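Local structure of aldehyde dehydrogenase family protein (Pseudomonas syringae pv. tomato, 5IUV) at the interface of chains A and B. The protein oxidises indole-3-acetaldehyde to the auxin indole-3-acetic acid with NAD+ as the electron acceptor, a step in bacterial auxin synthesis that contributes to virulence. Sequence-based numbering; all coordinates share one arbitrary frame. Chains: chain A/B, Aldehyde dehydrogenase family protein.

All three contacts belong to the two-fold interface between chains A and B, so each has a twin with the chains exchanged. Contact 2 and contact 3 are neighbours, with C-alpha centres about 13 Å apart; they share A:Trp494 and draw on the same two strands, 149-157 and 488-496, of chain A. Contact 1 lies about 19 Å from contact 2 and 27 Å from contact 3, where the turn after helix 246-258 of chain A meets helix 246-258 and strand 263-267 of chain B. The interface extends from there, about 7 Å from the active-site B:Glu267, to a beta-sheet continued across both chains at contact 3.

Contact 1: the interface of chains A and B. Residues chain A 260-261; chain B 246, 249-250, 266, 268, 471-472.
A:Met261 reaches into chain B with its first two torsions extended (chi1 -164°, chi2 -165°) and then folds at the third (chi3 -62°), which turns the methyl group CE toward helix 246-258 of the partner. There CE meets the methyl CG2 of B:Thr246 at 3.6 Å and CB of B:Ala249 at 3.7 Å, with the aliphatic CG of B:Lys250 close by. The sulfur faces a different wall: SD lies 3.6 Å from CD1 of B:Leu266, on strand 263-267, and the two side chains cross at a slant. One methionine thus fills the angle between a helix and a strand of the other subunit.

Beside it, the backbone carbonyl O of A:Asn260 rests 3.3 Å from CG of B:Gln472, whose side chain lies along the A:Asn260 backbone. Two bonds within chain B steady this glutamine. B:Lys250 gives a hydrogen bond from its side-chain amine NZ to the amide oxygen OE1 of B:Gln472 (2.8 Å), while the hydroxyl OG1 of B:Thr246 donates to the B:Gln472 backbone O at 2.9 Å. Both donors come from the helix that receives the methionine, so the same helix shapes the apolar seat and positions the glutamine next to it. B:Leu266 immediately precedes the catalytic glutamate B:Glu267 in sequence, and the contact probably helps the neighbouring subunit support the active-site region.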
# COMPACT_ATOMS: atom_id res chain seq x y z
N ASN A 260 -0.79 33.27 -2.96
CA ASN A 260 -0.19 32.59 -1.80
C ASN A 260 0.43 31.21 -2.09
O ASN A 260 0.66 30.43 -1.16
CB ASN A 260 -1.24 32.43 -0.69
CG ASN A 260 -2.38 31.48 -1.08
OD1 ASN A 260 -2.59 31.18 -2.26
ND2 ASN A 260 -3.12 31.01 -0.08
N MET A 261 0.68 30.92 -3.36
CA MET A 261 1.22 29.62 -3.77
C MET A 261 0.31 28.48 -3.33
O MET A 261 0.78 27.39 -2.97
CB MET A 261 2.64 29.43 -3.20
CG MET A 261 3.46 28.31 -3.85
SD MET A 261 4.93 27.82 -2.89
CE MET A 261 5.78 29.36 -2.94
N THR B 246 10.84 31.33 -1.97
CA THR B 246 9.39 31.36 -2.15
C THR B 246 9.02 32.34 -3.26
O THR B 246 8.09 32.10 -4.04
CB THR B 246 8.69 31.75 -0.82
OG1 THR B 246 8.84 30.68 0.12
CG2 THR B 246 7.20 32.02 -1.04
N ALA B 249 9.74 30.55 -6.52
CA ALA B 249 8.80 29.43 -6.58
C ALA B 249 7.45 29.87 -7.14
O ALA B 249 6.90 29.23 -8.03
CB ALA B 249 8.64 28.80 -5.20
N LYS B 250 6.93 30.98 -6.62
CA LYS B 250 5.67 31.55 -7.11
C LYS B 250 5.75 31.93 -8.57
O LYS B 250 4.79 31.75 -9.32
CB LYS B 250 5.28 32.77 -6.29
CG LYS B 250 4.85 32.46 -4.88
CD LYS B 250 4.61 33.75 -4.13
CE LYS B 250 4.07 33.48 -2.75
NZ LYS B 250 3.98 34.73 -1.94
N LEU B 266 7.32 22.51 -5.81
CA LEU B 266 8.15 23.53 -5.18
C LEU B 266 8.64 23.13 -3.79
O LEU B 266 7.88 22.63 -2.96
CB LEU B 266 7.36 24.83 -5.08
CG LEU B 266 6.72 25.28 -6.40
CD1 LEU B 266 5.72 26.42 -6.16
CD2 LEU B 266 7.81 25.72 -7.39
N ALA B 268 10.41 25.40 -1.03
CA ALA B 268 10.73 26.81 -0.86
C ALA B 268 11.27 27.16 0.53
O ALA B 268 11.91 26.34 1.20
CB ALA B 268 9.51 27.65 -1.17
N LYS B 471 1.89 25.15 3.09
CA LYS B 471 1.73 26.58 2.81
C LYS B 471 2.78 27.09 1.83
O LYS B 471 3.06 26.44 0.83
CB LYS B 471 1.77 27.36 4.13
CG LYS B 471 0.73 26.87 5.13
CD LYS B 471 0.86 27.53 6.50
CE LYS B 471 0.54 29.01 6.42
NZ LYS B 471 0.33 29.60 7.77
N GLN B 472 3.38 28.24 2.11
CA GLN B 472 4.30 28.84 1.14
C GLN B 472 5.72 28.27 1.22
O GLN B 472 6.65 28.81 0.63
CB GLN B 472 4.32 30.36 1.30
CG GLN B 472 2.93 30.97 1.15
CD GLN B 472 2.95 32.48 0.97
OE1 GLN B 472 3.84 33.01 0.31
NE2 GLN B 472 1.98 33.16 1.55

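Contact 2: the interface of chains A and B. Residues chain A 141, 153, 490, 492, 494; chain B 451, 465-466, 482.
The carboxylate oxygen OE1 of A:Glu141 accepts a hydrogen bond from the imidazole NE2 of B:His482 at 2.7 Å, nearly straight at 166°. OE1 offers its syn lone pair and sits at the ring edge, in the imidazole plane, while the carboxylate is turned 74° from that plane. The carboxylate would probably favour a positively charged histidine. With CG opposite its own carbonyl carbon (chi1 -65°), the B:His482 ring presents this edge to A:Glu141 and one face to A:Leu490, whose methyl CD1 packs 3.8 Å from the ring centroid, off centre toward ND1.

Farther along strand 488-496, A:Ser492 bonds chain B through two groups. Its hydroxyl OG donates to the backbone O of B:Pro466 at 2.7 Å, along a lone pair of the carbonyl oxygen and within its plane. Its backbone N gives a second bond to B:Gly451 O (2.8 Å). A:Val153 packs its methyl CG1 against CG of the B:Pro466 ring, 3.6 Å away. Next door, CB of B:Ala465 sits over one face of the A:Trp494 six-membered ring, 3.6 Å from its centroid, and A:Val153 CG2 of the same chain touches the indole edge.

In the fold, chain A contributes strands 140-142, 149-157 and 488-496, the last of these C-terminal, and they lie against the 465-466 loop of chain B and its 3-10 helix 481-487.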
# COMPACT_ATOMS: atom_id res chain seq x y z
N GLU A 141 1.53 5.85 7.20
CA GLU A 141 2.75 5.02 7.17
C GLU A 141 3.67 5.14 8.38
O GLU A 141 3.74 6.18 9.03
CB GLU A 141 3.56 5.34 5.90
CG GLU A 141 2.87 4.95 4.62
CD GLU A 141 3.49 5.62 3.41
OE1 GLU A 141 3.83 6.82 3.50
OE2 GLU A 141 3.65 4.94 2.37
N VAL A 153 4.65 8.86 8.96
CA VAL A 153 4.35 9.62 7.75
C VAL A 153 2.84 9.66 7.60
O VAL A 153 2.24 8.66 7.21
CB VAL A 153 5.01 8.99 6.50
CG1 VAL A 153 4.66 9.80 5.25
CG2 VAL A 153 6.51 8.90 6.69
N LEU A 490 1.22 15.76 3.45
CA LEU A 490 2.07 14.79 4.13
C LEU A 490 2.90 15.41 5.25
O LEU A 490 3.48 16.49 5.09
CB LEU A 490 2.99 14.10 3.13
CG LEU A 490 2.36 13.03 2.24
CD1 LEU A 490 3.30 12.67 1.11
CD2 LEU A 490 2.03 11.80 3.07
N SER A 492 6.01 14.30 8.05
CA SER A 492 6.96 13.35 8.59
C SER A 492 7.28 13.69 10.03
O SER A 492 7.97 14.67 10.29
CB SER A 492 8.24 13.34 7.77
OG SER A 492 8.04 12.74 6.51
N TRP A 494 9.33 12.59 13.04
CA TRP A 494 10.43 11.72 13.45
C TRP A 494 10.75 11.90 14.93
O TRP A 494 11.19 12.97 15.37
CB TRP A 494 11.68 11.97 12.58
CG TRP A 494 11.99 10.79 11.69
CD1 TRP A 494 13.09 9.98 11.74
CD2 TRP A 494 11.17 10.29 10.62
NE1 TRP A 494 13.00 9.01 10.77
CE2 TRP A 494 11.84 9.18 10.07
CE3 TRP A 494 9.94 10.68 10.08
CZ2 TRP A 494 11.32 8.45 9.00
CZ3 TRP A 494 9.42 9.94 9.03
CH2 TRP A 494 10.11 8.84 8.49
N GLY B 451 5.89 20.26 7.25
CA GLY B 451 6.11 19.01 6.54
C GLY B 451 6.94 18.00 7.30
O GLY B 451 6.76 16.79 7.12
N ALA B 465 12.08 9.37 4.88
CA ALA B 465 11.21 10.45 5.36
C ALA B 465 10.94 11.50 4.29
O ALA B 465 11.85 12.20 3.88
CB ALA B 465 11.83 11.12 6.58
N PRO B 466 9.68 11.61 3.85
CA PRO B 466 9.36 12.66 2.88
C PRO B 466 9.62 14.03 3.50
O PRO B 466 9.45 14.22 4.70
CB PRO B 466 7.87 12.45 2.58
CG PRO B 466 7.36 11.53 3.63
CD PRO B 466 8.52 10.74 4.14
N HIS B 482 7.45 8.76 -1.88
CA HIS B 482 6.52 9.79 -2.31
C HIS B 482 7.15 10.76 -3.32
O HIS B 482 6.44 11.40 -4.09
CB HIS B 482 5.99 10.58 -1.11
CG HIS B 482 5.17 9.76 -0.18
ND1 HIS B 482 3.83 9.50 -0.39
CD2 HIS B 482 5.49 9.12 0.97
CE1 HIS B 482 3.37 8.75 0.59
NE2 HIS B 482 4.36 8.49 1.42

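Contact 3: the interface of chains A and B. Residues chain A 149, 494-496; chain B 455-457.
A:Gln149 and B:Gln457 pair their side-chain amides through two reciprocal hydrogen bonds, coming from opposite directions across the intersubunit beta-sheet, an arrangement of joined strands characteristic of aldehyde dehydrogenase dimers. NE2 of B:Gln457 donates to OE1 of A:Gln149 at 2.9 Å, into a lone pair lying in the amide plane of A:Gln149. The return bond runs from A:Gln149 NE2 to B:Gln457 OE1 (3.0 Å), with the donor tilted from the carbonyl plane. The two amides are nearly coplanar, 27° apart, and the paired bonds tie the flip of one to that of the other.

B:Gln457 NE2 has a further acceptor, the backbone O of A:Trp494 at 3.0 Å, which it approaches from above the carbonyl plane; this bond settles which way round the amides sit. That oxygen also takes a bond from B:Val455 N (2.9 Å), arriving from the opposite face, so side chain and backbone of chain B grip it together. A:Lys496 N then donates to B:Val455 O at 3.0 Å and completes a parallel bridge between A:Ile495 and B:Val455. The side chains of this bridging pair lie alongside each other, pointing the same way, with A:Ile495 CG1 3.9 Å from B:Val455 CB.

Outside this layer, a water bridges A:Lys496 O and the side-chain amide of B:Asn456, its oxygen 2.8 Å from ND2 of B:Asn456. B:Gln457 reaches the pair by setting CG between its own backbone N and carbonyl carbon (chi1 65°) and then extending; A:Gln149 instead bends at chi2 (-84°). Strand 149-157 presents A:Gln149 alongside the C-terminal strand 488-496, while B:Asn456 and B:Gln457 directly follow strand 452-455.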
# COMPACT_ATOMS: atom_id res chain seq x y z
N GLN A 149 14.33 5.39 17.02
CA GLN A 149 13.53 6.32 16.23
C GLN A 149 12.14 5.74 15.94
O GLN A 149 11.99 4.54 15.69
CB GLN A 149 14.23 6.66 14.91
CG GLN A 149 15.58 7.33 15.07
CD GLN A 149 15.46 8.82 15.27
OE1 GLN A 149 14.45 9.43 14.91
NE2 GLN A 149 16.49 9.42 15.86
N TRP A 494 9.33 12.59 13.04
CA TRP A 494 10.43 11.72 13.45
C TRP A 494 10.75 11.90 14.93
O TRP A 494 11.19 12.97 15.37
CB TRP A 494 11.68 11.97 12.58
CG TRP A 494 11.99 10.79 11.69
CD1 TRP A 494 13.09 9.98 11.74
CD2 TRP A 494 11.17 10.29 10.62
NE1 TRP A 494 13.00 9.01 10.77
CE2 TRP A 494 11.84 9.18 10.07
CE3 TRP A 494 9.94 10.68 10.08
CZ2 TRP A 494 11.32 8.45 9.00
CZ3 TRP A 494 9.42 9.94 9.03
CH2 TRP A 494 10.11 8.84 8.49
N ILE A 495 10.53 10.84 15.69
CA ILE A 495 10.57 10.90 17.14
C ILE A 495 11.76 10.13 17.69
O ILE A 495 11.89 8.93 17.47
CB ILE A 495 9.28 10.31 17.76
CG1 ILE A 495 8.06 11.09 17.25
CG2 ILE A 495 9.35 10.31 19.29
CD1 ILE A 495 6.75 10.37 17.49
N LYS A 496 12.64 10.83 18.40
CA LYS A 496 13.76 10.15 19.03
C LYS A 496 13.34 9.56 20.37
O LYS A 496 12.73 10.25 21.20
CB LYS A 496 14.96 11.08 19.21
CG LYS A 496 16.18 10.36 19.76
CD LYS A 496 17.39 11.25 19.81
CE LYS A 496 18.61 10.46 20.24
NZ LYS A 496 19.85 11.23 19.97
N VAL B 455 10.85 15.33 17.02
CA VAL B 455 10.56 15.29 18.45
C VAL B 455 11.78 14.81 19.22
O VAL B 455 12.31 13.72 18.95
CB VAL B 455 9.35 14.40 18.76
CG1 VAL B 455 9.06 14.38 20.26
CG2 VAL B 455 8.13 14.90 17.99
N ASN B 456 12.22 15.63 20.17
CA ASN B 456 13.40 15.36 21.00
C ASN B 456 14.68 15.17 20.18
O ASN B 456 15.61 14.46 20.58
CB ASN B 456 13.13 14.16 21.91
CG ASN B 456 12.08 14.48 22.96
OD1 ASN B 456 11.80 15.65 23.22
ND2 ASN B 456 11.49 13.45 23.57
N GLN B 457 14.71 15.85 19.04
CA GLN B 457 15.88 15.93 18.17
C GLN B 457 15.64 17.06 17.18
O GLN B 457 14.52 17.56 17.08
CB GLN B 457 16.13 14.61 17.44
CG GLN B 457 15.02 14.25 16.47
CD GLN B 457 15.19 12.86 15.88
OE1 GLN B 457 16.30 12.38 15.71
NE2 GLN B 457 14.07 12.21 15.58
O HOH W 1 12.33 10.80 23.81